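Local structure of cruciform cutting endonuclease 1, mitochondrial (Schizosaccharomyces pombe, 1KCF) at residues 46-58 / 67-81. The protein cuts four-way Holliday junctions at the point of strand exchange and appears important for maintaining mitochondrial DNA. Sequence-based numbering, arbitrary orientation.
Sequences DLGIKNFSYCFAS and IHNWSVENLTEKNGL
Ile49 O receives the backbone N-H of Leu75, a bond between two loops just beyond the end of the paired strands. Those strands, 52-59 and 65-73, form an antiparallel beta hairpin, part of the mixed sheet of the RNase H-like fold of RuvC-family resolvases. Asp46, a magnesium-binding residue, sits on the adjoining strand, just before the loop that leads into the hairpin. Past that loop, Phe52 and Glu73 make a hydrogen-bonded pair, and the Phe52 and Leu81 side chains cross at about a right angle, CE2 of Phe52 3.9 Å from Leu81 CD1. Ser53 lies on the other face of the sheet, where its OG rests 3.2 Å from Val72 CG2 while hydrogen-bonding to Ser231 OG and Asp227 O; the side chain of Ser53 lies about 6 Å from that of Asp230, the other magnesium-binding residue.

Tyr54 sets CG between its backbone N and carbonyl (chi1 70°), which swings the ring back across Ser71. Its OH is 3.6 Å from Ser71 CB, and two waters at the ring edge link that hydroxyl to Glu73 OE1 and Asn69 ND2. Ser71 OG meets Glu73 OE1 and Gly80 N meets OE2, from opposite sides of the carboxylate plane and both well out of it. At Cys55 the sulfur sits over the Trp70 indole, SG 4.1 Å from the centre of its five-membered ring and 20° off the normal; Trp70 NE1 donates to Met228 O.

Beyond this, strand 65-73 turns a corner at His68, in a classic beta bulge: Phe56 O accepts from both His68 N and Asn69 N, and the pairing slips by one, matching Ala57 with Ile67. At the bulge the His68 side chain points toward strand 52-59, and its NE2 meets Ser58 OG in the ring plane at 2.6 Å.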
loop_
_atom_site.group_PDB
_atom_site.type_symbol
_atom_site.label_atom_id
_atom_site.label_comp_id
_atom_site.label_asym_id
_atom_site.label_seq_id
_atom_site.Cartn_x
_atom_site.Cartn_y
_atom_site.Cartn_z
ATOM N N ASP A 46 -6.608 -11.760 -8.263
ATOM C CA ASP A 46 -6.161 -12.525 -7.107
ATOM C C ASP A 46 -4.747 -12.047 -6.822
ATOM O O ASP A 46 -3.808 -12.448 -7.513
ATOM C CB ASP A 46 -6.131 -14.013 -7.433
ATOM C CG ASP A 46 -7.169 -14.789 -6.672
ATOM O OD1 ASP A 46 -7.255 -14.610 -5.441
ATOM O OD2 ASP A 46 -7.894 -15.581 -7.308
ATOM N N LEU A 47 -4.601 -11.187 -5.818
ATOM C CA LEU A 47 -3.298 -10.629 -5.474
ATOM C C LEU A 47 -2.236 -11.639 -5.063
ATOM O O LEU A 47 -2.428 -12.440 -4.142
ATOM C CB LEU A 47 -3.438 -9.578 -4.375
ATOM C CG LEU A 47 -4.169 -8.294 -4.759
ATOM C CD1 LEU A 47 -4.353 -7.432 -3.522
ATOM C CD2 LEU A 47 -3.382 -7.557 -5.830
ATOM N N GLY A 48 -1.111 -11.564 -5.764
ATOM C CA GLY A 48 0.025 -12.426 -5.514
ATOM C C GLY A 48 1.134 -11.892 -6.395
ATOM O O GLY A 48 0.863 -11.147 -7.335
ATOM N N ILE A 49 2.378 -12.240 -6.105
ATOM C CA ILE A 49 3.476 -11.756 -6.930
ATOM C C ILE A 49 3.937 -12.846 -7.890
ATOM O O ILE A 49 3.986 -12.633 -9.099
ATOM C CB ILE A 49 4.650 -11.271 -6.054
ATOM C CG1 ILE A 49 4.182 -10.092 -5.196
ATOM C CG2 ILE A 49 5.822 -10.848 -6.930
ATOM C CD1 ILE A 49 5.218 -9.572 -4.224
ATOM N N LYS A 50 4.247 -14.022 -7.360
ATOM C CA LYS A 50 4.697 -15.108 -8.216
ATOM C C LYS A 50 3.528 -15.880 -8.812
ATOM O O LYS A 50 3.715 -16.715 -9.700
ATOM C CB LYS A 50 5.642 -16.035 -7.444
ATOM C CG LYS A 50 6.934 -15.328 -7.026
ATOM C CD LYS A 50 7.957 -16.275 -6.429
ATOM C CE LYS A 50 9.222 -15.517 -6.029
ATOM N NZ LYS A 50 10.282 -16.411 -5.477
ATOM N N ASN A 51 2.321 -15.597 -8.330
ATOM C CA ASN A 51 1.127 -16.250 -8.854
ATOM C C ASN A 51 -0.041 -15.271 -8.952
ATOM O O ASN A 51 -1.150 -15.537 -8.474
ATOM C CB ASN A 51 0.730 -17.463 -8.003
ATOM C CG ASN A 51 0.320 -17.091 -6.596
ATOM O OD1 ASN A 51 -0.280 -17.898 -5.888
ATOM N ND2 ASN A 51 0.647 -15.875 -6.177
ATOM N N PHE A 52 0.230 -14.126 -9.566
ATOM C CA PHE A 52 -0.784 -13.102 -9.769
ATOM C C PHE A 52 -1.789 -13.721 -10.727
ATOM O O PHE A 52 -1.413 -14.243 -11.774
ATOM C CB PHE A 52 -0.150 -11.861 -10.406
ATOM C CG PHE A 52 -1.122 -10.740 -10.670
ATOM C CD1 PHE A 52 -1.478 -9.855 -9.659
ATOM C CD2 PHE A 52 -1.671 -10.565 -11.935
ATOM C CE1 PHE A 52 -2.368 -8.808 -9.906
ATOM C CE2 PHE A 52 -2.561 -9.526 -12.193
ATOM C CZ PHE A 52 -2.909 -8.643 -11.178
ATOM N N SER A 53 -3.063 -13.691 -10.370
ATOM C CA SER A 53 -4.074 -14.261 -11.243
ATOM C C SER A 53 -5.173 -13.243 -11.519
ATOM O O SER A 53 -5.492 -12.423 -10.664
ATOM C CB SER A 53 -4.677 -15.516 -10.615
ATOM O OG SER A 53 -5.600 -16.124 -11.501
ATOM N N TYR A 54 -5.744 -13.299 -12.717
ATOM C CA TYR A 54 -6.808 -12.376 -13.087
ATOM C C TYR A 54 -7.769 -13.038 -14.065
ATOM O O TYR A 54 -7.394 -13.951 -14.804
ATOM C CB TYR A 54 -6.212 -11.111 -13.718
ATOM C CG TYR A 54 -5.598 -11.332 -15.083
ATOM C CD1 TYR A 54 -6.392 -11.352 -16.230
ATOM C CD2 TYR A 54 -4.224 -11.543 -15.228
ATOM C CE1 TYR A 54 -5.840 -11.578 -17.488
ATOM C CE2 TYR A 54 -3.661 -11.770 -16.481
ATOM C CZ TYR A 54 -4.476 -11.785 -17.609
ATOM O OH TYR A 54 -3.934 -12.006 -18.859
ATOM N N CYS A 55 -9.014 -12.580 -14.047
ATOM C CA CYS A 55 -10.045 -13.087 -14.944
ATOM C C CYS A 55 -10.853 -11.868 -15.378
ATOM O O CYS A 55 -11.423 -11.162 -14.543
ATOM C CB CYS A 55 -10.948 -14.096 -14.221
ATOM S SG CYS A 55 -12.127 -14.992 -15.300
ATOM N N PHE A 56 -10.878 -11.606 -16.677
ATOM C CA PHE A 56 -11.609 -10.463 -17.216
ATOM C C PHE A 56 -12.839 -11.030 -17.914
ATOM O O PHE A 56 -12.718 -11.801 -18.866
ATOM C CB PHE A 56 -10.708 -9.698 -18.195
ATOM C CG PHE A 56 -11.302 -8.413 -18.710
ATOM C CD1 PHE A 56 -11.837 -7.474 -17.837
ATOM C CD2 PHE A 56 -11.299 -8.131 -20.075
ATOM C CE1 PHE A 56 -12.363 -6.273 -18.309
ATOM C CE2 PHE A 56 -11.822 -6.930 -20.558
ATOM C CZ PHE A 56 -12.356 -6.000 -19.669
ATOM N N ALA A 57 -14.022 -10.658 -17.431
ATOM C CA ALA A 57 -15.260 -11.179 -17.995
ATOM C C ALA A 57 -16.416 -10.185 -18.039
ATOM O O ALA A 57 -16.331 -9.087 -17.494
ATOM C CB ALA A 57 -15.681 -12.406 -17.211
ATOM N N SER A 58 -17.498 -10.595 -18.695
ATOM C CA SER A 58 -18.707 -9.782 -18.827
ATOM C C SER A 58 -19.934 -10.675 -18.671
ATOM O O SER A 58 -19.890 -11.864 -18.993
ATOM C CB SER A 58 -18.749 -9.099 -20.198
ATOM O OG SER A 58 -17.645 -8.230 -20.380
ATOM N N ILE A 67 -15.987 -15.131 -20.416
ATOM C CA ILE A 67 -14.594 -14.831 -20.127
ATOM C C ILE A 67 -13.868 -14.300 -21.362
ATOM O O ILE A 67 -13.898 -14.919 -22.424
ATOM C CB ILE A 67 -13.874 -16.093 -19.603
ATOM C CG1 ILE A 67 -14.470 -16.488 -18.245
ATOM C CG2 ILE A 67 -12.371 -15.849 -19.515
ATOM C CD1 ILE A 67 -13.853 -17.708 -17.609
ATOM N N HIS A 68 -13.218 -13.149 -21.216
ATOM C CA HIS A 68 -12.480 -12.534 -22.315
ATOM C C HIS A 68 -10.991 -12.862 -22.213
ATOM O O HIS A 68 -10.336 -13.203 -23.202
ATOM C CB HIS A 68 -12.652 -11.015 -22.285
ATOM C CG HIS A 68 -14.079 -10.565 -22.233
ATOM N ND1 HIS A 68 -14.999 -10.897 -23.201
ATOM C CD2 HIS A 68 -14.736 -9.792 -21.336
ATOM C CE1 HIS A 68 -16.165 -10.348 -22.905
ATOM N NE2 HIS A 68 -16.031 -9.672 -21.777
ATOM N N ASN A 69 -10.456 -12.733 -21.006
ATOM C CA ASN A 69 -9.051 -13.013 -20.758
ATOM C C ASN A 69 -8.950 -13.693 -19.412
ATOM O O ASN A 69 -9.717 -13.391 -18.496
ATOM C CB ASN A 69 -8.234 -11.728 -20.767
ATOM C CG ASN A 69 -8.304 -11.012 -22.095
ATOM O OD1 ASN A 69 -9.220 -10.230 -22.343
ATOM N ND2 ASN A 69 -7.342 -11.292 -22.970
ATOM N N TRP A 70 -7.988 -14.595 -19.285
ATOM C CA TRP A 70 -7.855 -15.362 -18.062
ATOM C C TRP A 70 -6.443 -15.910 -17.971
ATOM O O TRP A 70 -5.980 -16.585 -18.892
ATOM C CB TRP A 70 -8.881 -16.490 -18.133
ATOM C CG TRP A 70 -9.079 -17.283 -16.911
ATOM C CD1 TRP A 70 -8.789 -16.915 -15.633
ATOM C CD2 TRP A 70 -9.698 -18.570 -16.831
ATOM N NE1 TRP A 70 -9.193 -17.891 -14.759
ATOM C CE2 TRP A 70 -9.753 -18.920 -15.467
ATOM C CE3 TRP A 70 -10.212 -19.461 -17.783
ATOM C CZ2 TRP A 70 -10.304 -20.126 -15.023
ATOM C CZ3 TRP A 70 -10.764 -20.665 -17.343
ATOM C CH2 TRP A 70 -10.803 -20.984 -15.973
ATOM N N SER A 71 -5.756 -15.626 -16.868
ATOM C CA SER A 71 -4.387 -16.102 -16.722
ATOM C C SER A 71 -3.802 -15.948 -15.320
ATOM O O SER A 71 -4.342 -15.230 -14.470
ATOM C CB SER A 71 -3.490 -15.363 -17.728
ATOM O OG SER A 71 -2.165 -15.857 -17.716
ATOM N N VAL A 72 -2.692 -16.647 -15.095
ATOM C CA VAL A 72 -1.955 -16.600 -13.838
ATOM C C VAL A 72 -0.516 -16.306 -14.243
ATOM O O VAL A 72 0.053 -16.998 -15.087
ATOM C CB VAL A 72 -2.018 -17.937 -13.081
ATOM C CG1 VAL A 72 -1.040 -17.926 -11.928
ATOM C CG2 VAL A 72 -3.423 -18.160 -12.553
ATOM N N GLU A 73 0.070 -15.279 -13.642
ATOM C CA GLU A 73 1.418 -14.874 -14.002
ATOM C C GLU A 73 2.378 -14.793 -12.828
ATOM O O GLU A 73 1.973 -14.610 -11.687
ATOM C CB GLU A 73 1.366 -13.504 -14.683
ATOM C CG GLU A 73 0.338 -13.402 -15.795
ATOM C CD GLU A 73 0.736 -14.175 -17.030
ATOM O OE1 GLU A 73 -0.101 -14.296 -17.950
ATOM O OE2 GLU A 73 1.889 -14.652 -17.084
ATOM N N ASN A 74 3.660 -14.934 -13.137
ATOM C CA ASN A 74 4.712 -14.837 -12.141
ATOM C C ASN A 74 5.426 -13.545 -12.507
ATOM O O ASN A 74 6.215 -13.509 -13.449
ATOM C CB ASN A 74 5.660 -16.031 -12.243
ATOM C CG ASN A 74 6.749 -16.003 -11.184
ATOM O OD1 ASN A 74 7.320 -17.038 -10.840
ATOM N ND2 ASN A 74 7.045 -14.816 -10.665
ATOM N N LEU A 75 5.119 -12.483 -11.765
ATOM C CA LEU A 75 5.680 -11.160 -12.009
ATOM C C LEU A 75 7.189 -11.050 -11.783
ATOM O O LEU A 75 7.763 -9.971 -11.908
ATOM C CB LEU A 75 4.938 -10.133 -11.143
ATOM C CG LEU A 75 3.403 -10.192 -11.237
ATOM C CD1 LEU A 75 2.779 -9.080 -10.403
ATOM C CD2 LEU A 75 2.968 -10.063 -12.693
ATOM N N THR A 76 7.829 -12.167 -11.459
ATOM C CA THR A 76 9.270 -12.192 -11.223
ATOM C C THR A 76 10.017 -12.677 -12.463
ATOM O O THR A 76 11.210 -12.415 -12.623
ATOM C CB THR A 76 9.620 -13.115 -10.029
ATOM O OG1 THR A 76 9.213 -12.484 -8.809
ATOM C CG2 THR A 76 11.113 -13.393 -9.975
ATOM N N GLU A 77 9.305 -13.381 -13.336
ATOM C CA GLU A 77 9.885 -13.912 -14.564
ATOM C C GLU A 77 9.136 -13.355 -15.765
ATOM O O GLU A 77 8.267 -12.495 -15.619
ATOM C CB GLU A 77 9.780 -15.441 -14.583
ATOM C CG GLU A 77 10.411 -16.139 -13.391
ATOM C CD GLU A 77 10.256 -17.648 -13.462
ATOM O OE1 GLU A 77 9.101 -18.126 -13.522
ATOM O OE2 GLU A 77 11.286 -18.357 -13.460
ATOM N N LYS A 78 9.478 -13.843 -16.952
ATOM C CA LYS A 78 8.808 -13.402 -18.166
ATOM C C LYS A 78 7.348 -13.812 -18.025
ATOM O O LYS A 78 7.052 -14.948 -17.652
ATOM C CB LYS A 78 9.433 -14.070 -19.386
ATOM N N ASN A 79 6.436 -12.894 -18.324
ATOM C CA ASN A 79 5.014 -13.183 -18.195
ATOM C C ASN A 79 4.185 -12.537 -19.294
ATOM O O ASN A 79 4.661 -11.657 -20.006
ATOM C CB ASN A 79 4.529 -12.704 -16.828
ATOM C CG ASN A 79 4.847 -11.243 -16.586
ATOM O OD1 ASN A 79 4.191 -10.355 -17.126
ATOM N ND2 ASN A 79 5.873 -10.989 -15.783
ATOM N N GLY A 80 2.935 -12.977 -19.413
ATOM C CA GLY A 80 2.046 -12.446 -20.429
ATOM C C GLY A 80 1.666 -10.986 -20.271
ATOM O O GLY A 80 1.183 -10.372 -21.220
ATOM N N LEU A 81 1.873 -10.422 -19.084
ATOM C CA LEU A 81 1.535 -9.021 -18.856
ATOM C C LEU A 81 2.660 -8.092 -19.296
ATOM O O LEU A 81 2.564 -6.872 -19.155
ATOM C CB LEU A 81 1.207 -8.782 -17.378
ATOM C CG LEU A 81 -0.121 -9.389 -16.909
ATOM C CD1 LEU A 81 -0.308 -9.162 -15.415
ATOM C CD2 LEU A 81 -1.266 -8.763 -17.694
HETATM O O HOH W 1 -1.265 -12.204 -18.943
HETATM O O HOH W 2 -4.841 -12.613 -21.325
#